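PDB 5HJQ: GTPase-activating protein skywalker from Drosophila melanogaster, which acts as a GTPase-activating protein for Rab35, controlling synaptic vesicle protein turnover through endosomal sorting, and binds phosphoinositides through its TBC domain. Local coordinates for residues 101-106 with 289-293; 226-230 with 294-299. One frame throughout, in Å; residues are numbered along the deposited sequence.

Interaction 1 of 2, residues 101-106 with 289-293; sequences LRENSW and RIMDC. With I3P (D-myo-inositol-1,4,5-triphosphate), chain B.
Arg289, on helix 284-297 of the all-helical TBC domain, reaches across to the C-terminal end of helix 94-103 and grips the carbonyl of Leu101 end-on with its guanidinium. Both terminal nitrogens serve one acceptor: NH2 of Arg289 lies 2.9 Å from Leu101 O and NH1 3.3 Å, with the oxygen nearly in the guanidinium plane. The last carbonyls of a helix lack the amide donors of a following turn, and a long, flat cation suits such a place. Bends at chi2 and chi3 (-69° and -64°) curl the chain so that its end meets the helix terminus. Over one guanidinium face sits Asn104 O, 3.1 Å above the plane, too poorly angled to be a hydrogen bond. Arg289 NE, buried under Ser105, finds no partner.

Asp292, one turn on, takes Arg289 NH1 at 2.8 Å from its OD2 through the anti lone pair, a salt bridge that, with the bonds to Leu101 O, is likely to limit the guanidinium's rotation. Arg113 also pairs with OD2, and Trp117 NE1 satisfies OD1, so the charge of this buried carboxylate is probably well compensated. Trp106 brings its ring edge toward OD2, while its NE1 donates to Arg80 O. Leu101 and Cys293 fill the apolar part of the interface, where the small thiol suits the close approach of the helices, Leu101 CA and Cys293 CA being 5.7 Å apart.

Arg102 points the other way, toward the lipid-binding pocket. Its chain is extended from CG to NE, and Glu297 holds NH2 in a salt bridge. The same NH2 donates to O53 of the inositol 5-phosphate at 3.1 Å, almost straight at 171°.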
loop_
_atom_site.group_PDB
_atom_site.type_symbol
_atom_site.label_atom_id
_atom_site.label_comp_id
_atom_site.label_asym_id
_atom_site.label_seq_id
_atom_site.Cartn_x
_atom_site.Cartn_y
_atom_site.Cartn_z
ATOM N N LEU A 101 -1.728 -15.183 7.333
ATOM C CA LEU A 101 -1.188 -14.198 6.406
ATOM C C LEU A 101 0.014 -13.467 6.999
ATOM O O LEU A 101 0.966 -13.144 6.286
ATOM C CB LEU A 101 -2.270 -13.193 6.014
ATOM C CG LEU A 101 -3.405 -13.750 5.154
ATOM C CD1 LEU A 101 -4.595 -12.813 5.187
ATOM C CD2 LEU A 101 -2.945 -13.987 3.717
ATOM N N ARG A 102 -0.031 -13.221 8.306
ATOM C CA ARG A 102 1.058 -12.533 8.991
ATOM C C ARG A 102 2.323 -13.385 9.087
ATOM O O ARG A 102 3.434 -12.868 8.979
ATOM C CB ARG A 102 0.625 -12.097 10.397
ATOM C CG ARG A 102 -0.423 -10.993 10.426
ATOM C CD ARG A 102 -0.766 -10.592 11.856
ATOM N NE ARG A 102 -1.812 -9.573 11.912
ATOM C CZ ARG A 102 -2.246 -9.012 13.037
ATOM N NH1 ARG A 102 -1.724 -9.371 14.201
ATOM N NH2 ARG A 102 -3.197 -8.089 13.000
ATOM N N GLU A 103 2.154 -14.692 9.279
ATOM C CA GLU A 103 3.294 -15.559 9.578
ATOM C C GLU A 103 3.792 -16.394 8.399
ATOM O O GLU A 103 4.973 -16.755 8.352
ATOM C CB GLU A 103 2.955 -16.484 10.744
ATOM C CG GLU A 103 2.236 -15.791 11.885
ATOM C CD GLU A 103 2.872 -16.072 13.235
ATOM O OE1 GLU A 103 4.079 -16.398 13.259
ATOM O OE2 GLU A 103 2.179 -15.946 14.271
ATOM N N ASN A 104 2.911 -16.691 7.449
ATOM C CA ASN A 104 3.318 -17.451 6.273
ATOM C C ASN A 104 3.981 -16.562 5.226
ATOM O O ASN A 104 3.323 -15.748 4.574
ATOM C CB ASN A 104 2.125 -18.184 5.657
ATOM C CG ASN A 104 1.752 -19.440 6.422
ATOM O OD1 ASN A 104 2.010 -20.563 5.974
ATOM N ND2 ASN A 104 1.140 -19.259 7.585
ATOM N N SER A 105 5.290 -16.731 5.073
ATOM C CA SER A 105 6.056 -15.955 4.109
ATOM C C SER A 105 6.214 -16.705 2.791
ATOM O O SER A 105 7.313 -17.148 2.448
ATOM C CB SER A 105 7.429 -15.604 4.683
ATOM O OG SER A 105 8.176 -14.816 3.776
ATOM N N TRP A 106 5.110 -16.851 2.062
ATOM C CA TRP A 106 5.134 -17.473 0.744
ATOM C C TRP A 106 6.128 -16.753 -0.157
ATOM O O TRP A 106 6.166 -15.523 -0.179
ATOM C CB TRP A 106 3.746 -17.455 0.105
ATOM C CG TRP A 106 2.703 -18.190 0.885
ATOM C CD1 TRP A 106 2.569 -19.542 1.001
ATOM C CD2 TRP A 106 1.634 -17.614 1.646
ATOM N NE1 TRP A 106 1.487 -19.845 1.791
ATOM C CE2 TRP A 106 0.896 -18.678 2.200
ATOM C CE3 TRP A 106 1.228 -16.303 1.908
ATOM C CZ2 TRP A 106 -0.223 -18.471 3.002
ATOM C CZ3 TRP A 106 0.118 -16.100 2.710
ATOM C CH2 TRP A 106 -0.595 -17.178 3.247
ATOM N N ARG A 289 4.588 -9.003 0.823
ATOM C CA ARG A 289 4.167 -9.526 2.117
ATOM C C ARG A 289 3.220 -8.553 2.818
ATOM O O ARG A 289 2.262 -8.971 3.469
ATOM C CB ARG A 289 5.380 -9.811 3.003
ATOM C CG ARG A 289 6.246 -10.959 2.521
ATOM C CD ARG A 289 5.528 -12.291 2.664
ATOM N NE ARG A 289 5.248 -12.631 4.057
ATOM C CZ ARG A 289 4.032 -12.631 4.594
ATOM N NH1 ARG A 289 2.979 -12.313 3.856
ATOM N NH2 ARG A 289 3.866 -12.956 5.869
ATOM N N ILE A 290 3.488 -7.257 2.676
ATOM C CA ILE A 290 2.619 -6.230 3.242
ATOM C C ILE A 290 1.238 -6.268 2.591
ATOM O O ILE A 290 0.217 -6.186 3.274
ATOM C CB ILE A 290 3.224 -4.818 3.078
ATOM C CG1 ILE A 290 4.481 -4.670 3.935
ATOM C CG2 ILE A 290 2.216 -3.749 3.463
ATOM C CD1 ILE A 290 5.151 -3.320 3.804
ATOM N N MET A 291 1.211 -6.399 1.269
ATOM C CA MET A 291 -0.052 -6.497 0.543
ATOM C C MET A 291 -0.880 -7.703 0.977
ATOM O O MET A 291 -2.109 -7.622 1.031
ATOM C CB MET A 291 0.202 -6.557 -0.964
ATOM C CG MET A 291 0.618 -5.218 -1.574
ATOM S SD MET A 291 -0.518 -3.863 -1.197
ATOM C CE MET A 291 0.486 -2.891 -0.082
ATOM N N ASP A 292 -0.204 -8.809 1.287
ATOM C CA ASP A 292 -0.869 -10.018 1.780
ATOM C C ASP A 292 -1.792 -9.728 2.957
ATOM O O ASP A 292 -2.953 -10.138 2.966
ATOM C CB ASP A 292 0.159 -11.077 2.197
ATOM C CG ASP A 292 0.850 -11.724 1.013
ATOM O OD1 ASP A 292 0.282 -11.700 -0.101
ATOM O OD2 ASP A 292 1.963 -12.263 1.200
ATOM N N CYS A 293 -1.266 -9.022 3.952
ATOM C CA CYS A 293 -2.037 -8.691 5.143
ATOM C C CYS A 293 -2.982 -7.522 4.889
ATOM O O CYS A 293 -4.112 -7.504 5.382
ATOM C CB CYS A 293 -1.099 -8.372 6.307
ATOM S SG CYS A 293 0.037 -9.724 6.720
HETATM C C1 I3P B . -5.427 -4.448 19.355
HETATM C C2 I3P B . -6.709 -4.796 20.092
HETATM C C3 I3P B . -7.959 -4.519 19.255
HETATM C C4 I3P B . -7.830 -4.638 17.736
HETATM C C5 I3P B . -6.458 -4.899 17.122
HETATM C C6 I3P B . -5.357 -5.288 18.118
HETATM O O1 I3P B . -4.251 -4.719 20.140
HETATM O O2 I3P B . -6.684 -6.155 20.414
HETATM O O3 I3P B . -8.987 -5.410 19.677
HETATM O O4 I3P B . -8.336 -3.412 17.172
HETATM O O5 I3P B . -6.587 -5.928 16.170
HETATM O O6 I3P B . -4.078 -5.107 17.520
HETATM P P1 I3P B . -4.257 -4.597 21.743
HETATM O O11 I3P B . -5.030 -5.725 22.331
HETATM O O12 I3P B . -2.831 -4.678 22.240
HETATM O O13 I3P B . -4.861 -3.249 22.180
HETATM P P4 I3P B . -9.711 -3.476 16.343
HETATM O O41 I3P B . -10.287 -4.869 16.438
HETATM O O42 I3P B . -9.427 -3.134 14.879
HETATM O O43 I3P B . -10.715 -2.454 16.927
HETATM P P5 I3P B . -5.569 -6.007 14.972
HETATM O O51 I3P B . -6.100 -6.923 13.931
HETATM O O52 I3P B . -5.385 -4.637 14.372
HETATM O O53 I3P B . -4.238 -6.526 15.449
#

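Interaction 2 of 2, residues 226-230 with 294-299; sequences KVFIN and YFHEGI
An aromatic and backbone-bonded contact joins the loop between helices 210-221 and 233-250 to the C-terminal end of helix 284-297, inside the TBC domain. Phe228 and Tyr294 are both buried and form a T-shaped pair in which the edge of Phe228 meets the face of Tyr294, centroids 5.8 Å apart and planes at 83°. Tyr294 swings its ring toward the loop because chi1 (166°) sets CG opposite the backbone N, and its OH donates to Phe228 O at 2.6 Å from above the carbonyl plane. A phenylalanine in place of Tyr294 would probably keep much of the ring packing but leave Phe228 O without this donor and the loop less firmly held.

Beyond the helix, Ile299 N donates to Val227 O at 3.0 Å, nearly along the C=O axis, while Ile299 CG2 packs on Val227 CB. Gly298 has positive phi, and a beta carbon there would crowd both Val227 O and the preceding carbonyl. Gly298 CA itself lies 3.6 Å from Phe228 CE2. At the exposed side of the contact, Lys226 lays its aliphatic chain over Glu297 O, to which NZ makes a weak bond. Glu297 turns its carboxylate instead to Arg102.

The arrangement is a helix C-terminus ended by a positive-phi glycine and braced by a loop, here beside the inositol-phosphate pocket to which Glu297 belongs.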
loop_
_atom_site.group_PDB
_atom_site.type_symbol
_atom_site.label_atom_id
_atom_site.label_comp_id
_atom_site.label_asym_id
_atom_site.label_seq_id
_atom_site.Cartn_x
_atom_site.Cartn_y
_atom_site.Cartn_z
ATOM N N LYS A 226 -14.322 -1.402 6.111
ATOM C CA LYS A 226 -12.876 -1.214 6.154
ATOM C C LYS A 226 -12.404 -0.201 5.121
ATOM O O LYS A 226 -12.998 -0.065 4.051
ATOM C CB LYS A 226 -12.154 -2.545 5.937
ATOM C CG LYS A 226 -12.195 -3.478 7.135
ATOM C CD LYS A 226 -11.338 -4.711 6.899
ATOM C CE LYS A 226 -11.292 -5.593 8.134
ATOM N NZ LYS A 226 -10.822 -4.842 9.332
ATOM N N VAL A 227 -11.328 0.505 5.452
ATOM C CA VAL A 227 -10.730 1.479 4.550
ATOM C C VAL A 227 -9.469 0.903 3.909
ATOM O O VAL A 227 -8.621 0.340 4.597
ATOM C CB VAL A 227 -10.377 2.790 5.286
ATOM C CG1 VAL A 227 -9.726 3.779 4.335
ATOM C CG2 VAL A 227 -11.622 3.395 5.928
ATOM N N PHE A 228 -9.353 1.044 2.591
ATOM C CA PHE A 228 -8.189 0.550 1.864
ATOM C C PHE A 228 -7.520 1.671 1.082
ATOM O O PHE A 228 -6.330 1.942 1.247
ATOM C CB PHE A 228 -8.586 -0.582 0.904
ATOM C CG PHE A 228 -9.097 -1.810 1.593
ATOM C CD1 PHE A 228 -10.437 -1.929 1.922
ATOM C CD2 PHE A 228 -8.237 -2.844 1.920
ATOM C CE1 PHE A 228 -10.908 -3.060 2.559
ATOM C CE2 PHE A 228 -8.702 -3.976 2.561
ATOM C CZ PHE A 228 -10.040 -4.083 2.881
ATOM N N ILE A 229 -8.305 2.317 0.227
ATOM C CA ILE A 229 -7.786 3.309 -0.701
ATOM C C ILE A 229 -8.540 4.635 -0.567
ATOM O O ILE A 229 -9.745 4.701 -0.814
ATOM C CB ILE A 229 -7.879 2.801 -2.155
ATOM C CG1 ILE A 229 -6.955 1.598 -2.369
ATOM C CG2 ILE A 229 -7.517 3.895 -3.127
ATOM C CD1 ILE A 229 -7.195 0.880 -3.686
ATOM N N ASN A 230 -7.833 5.686 -0.163
ATOM C CA ASN A 230 -8.454 6.999 -0.016
ATOM C C ASN A 230 -8.762 7.608 -1.377
ATOM O O ASN A 230 -7.950 7.525 -2.296
ATOM C CB ASN A 230 -7.560 7.928 0.803
ATOM C CG ASN A 230 -7.489 7.522 2.260
ATOM O OD1 ASN A 230 -6.437 7.614 2.893
ATOM N ND2 ASN A 230 -8.612 7.054 2.799
ATOM N N TYR A 294 -2.510 -6.558 4.103
ATOM C CA TYR A 294 -3.272 -5.354 3.781
ATOM C C TYR A 294 -4.606 -5.663 3.107
ATOM O O TYR A 294 -5.630 -5.069 3.452
ATOM C CB TYR A 294 -2.430 -4.438 2.887
ATOM C CG TYR A 294 -3.187 -3.312 2.211
ATOM C CD1 TYR A 294 -3.539 -2.165 2.912
ATOM C CD2 TYR A 294 -3.529 -3.389 0.864
ATOM C CE1 TYR A 294 -4.220 -1.134 2.299
ATOM C CE2 TYR A 294 -4.214 -2.360 0.241
ATOM C CZ TYR A 294 -4.549 -1.229 0.970
ATOM O OH TYR A 294 -5.229 -0.188 0.379
ATOM N N PHE A 295 -4.594 -6.600 2.161
ATOM C CA PHE A 295 -5.806 -6.973 1.430
ATOM C C PHE A 295 -6.820 -7.683 2.325
ATOM O O PHE A 295 -7.952 -7.939 1.912
ATOM C CB PHE A 295 -5.468 -7.870 0.232
ATOM C CG PHE A 295 -4.750 -7.159 -0.878
ATOM C CD1 PHE A 295 -5.041 -5.838 -1.171
ATOM C CD2 PHE A 295 -3.778 -7.807 -1.624
ATOM C CE1 PHE A 295 -4.383 -5.176 -2.189
ATOM C CE2 PHE A 295 -3.113 -7.148 -2.645
ATOM C CZ PHE A 295 -3.415 -5.829 -2.923
ATOM N N HIS A 296 -6.407 -8.001 3.548
ATOM C CA HIS A 296 -7.276 -8.684 4.500
ATOM C C HIS A 296 -7.702 -7.755 5.635
ATOM O O HIS A 296 -8.873 -7.717 6.013
ATOM C CB HIS A 296 -6.567 -9.915 5.068
ATOM C CG HIS A 296 -7.433 -10.765 5.949
ATOM N ND1 HIS A 296 -8.639 -11.280 5.530
ATOM C CD2 HIS A 296 -7.259 -11.192 7.220
ATOM C CE1 HIS A 296 -9.179 -11.984 6.512
ATOM N NE2 HIS A 296 -8.359 -11.946 7.548
ATOM N N GLU A 297 -6.743 -7.004 6.169
ATOM C CA GLU A 297 -6.984 -6.154 7.331
ATOM C C GLU A 297 -7.356 -4.729 6.946
ATOM O O GLU A 297 -8.256 -4.135 7.539
ATOM C CB GLU A 297 -5.751 -6.133 8.235
ATOM C CG GLU A 297 -5.233 -7.510 8.611
ATOM C CD GLU A 297 -4.143 -7.450 9.661
ATOM O OE1 GLU A 297 -4.337 -6.747 10.680
ATOM O OE2 GLU A 297 -3.094 -8.104 9.469
ATOM N N GLY A 298 -6.658 -4.176 5.962
ATOM C CA GLY A 298 -6.924 -2.818 5.530
ATOM C C GLY A 298 -5.750 -1.888 5.754
ATOM O O GLY A 298 -4.617 -2.338 5.910
ATOM N N ILE A 299 -6.031 -0.588 5.798
ATOM C CA ILE A 299 -4.993 0.441 5.791
ATOM C C ILE A 299 -4.202 0.516 7.102
ATOM O O ILE A 299 -3.133 1.125 7.158
ATOM C CB ILE A 299 -5.607 1.833 5.496
ATOM C CG1 ILE A 299 -4.527 2.842 5.087
ATOM C CG2 ILE A 299 -6.412 2.330 6.688
ATOM C CD1 ILE A 299 -5.052 4.242 4.854
#

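Both interactions use helix 284-297. Interaction 1 joins its middle to the end of helix 94-103, whereas interaction 2 ties its C-terminal end to a loop. Each is partly buried, with interaction 2 nearer the centre of the chain. The chemistry differs: buried charge serves a helix terminus in 101-106 with 289-293, while crossed aromatic rings and backbone carbonyls dominate 226-230 with 294-299, whose charged lysine stays at the surface. They meet twice: at the pocket, through the 2.9 Å salt bridge of Arg102 NH2 and Glu297 OE1, and through packing of Leu101 on His296. Lys98, Lys300, Arg304 and Arg358 complete the basic surroundings of the inositol phosphates.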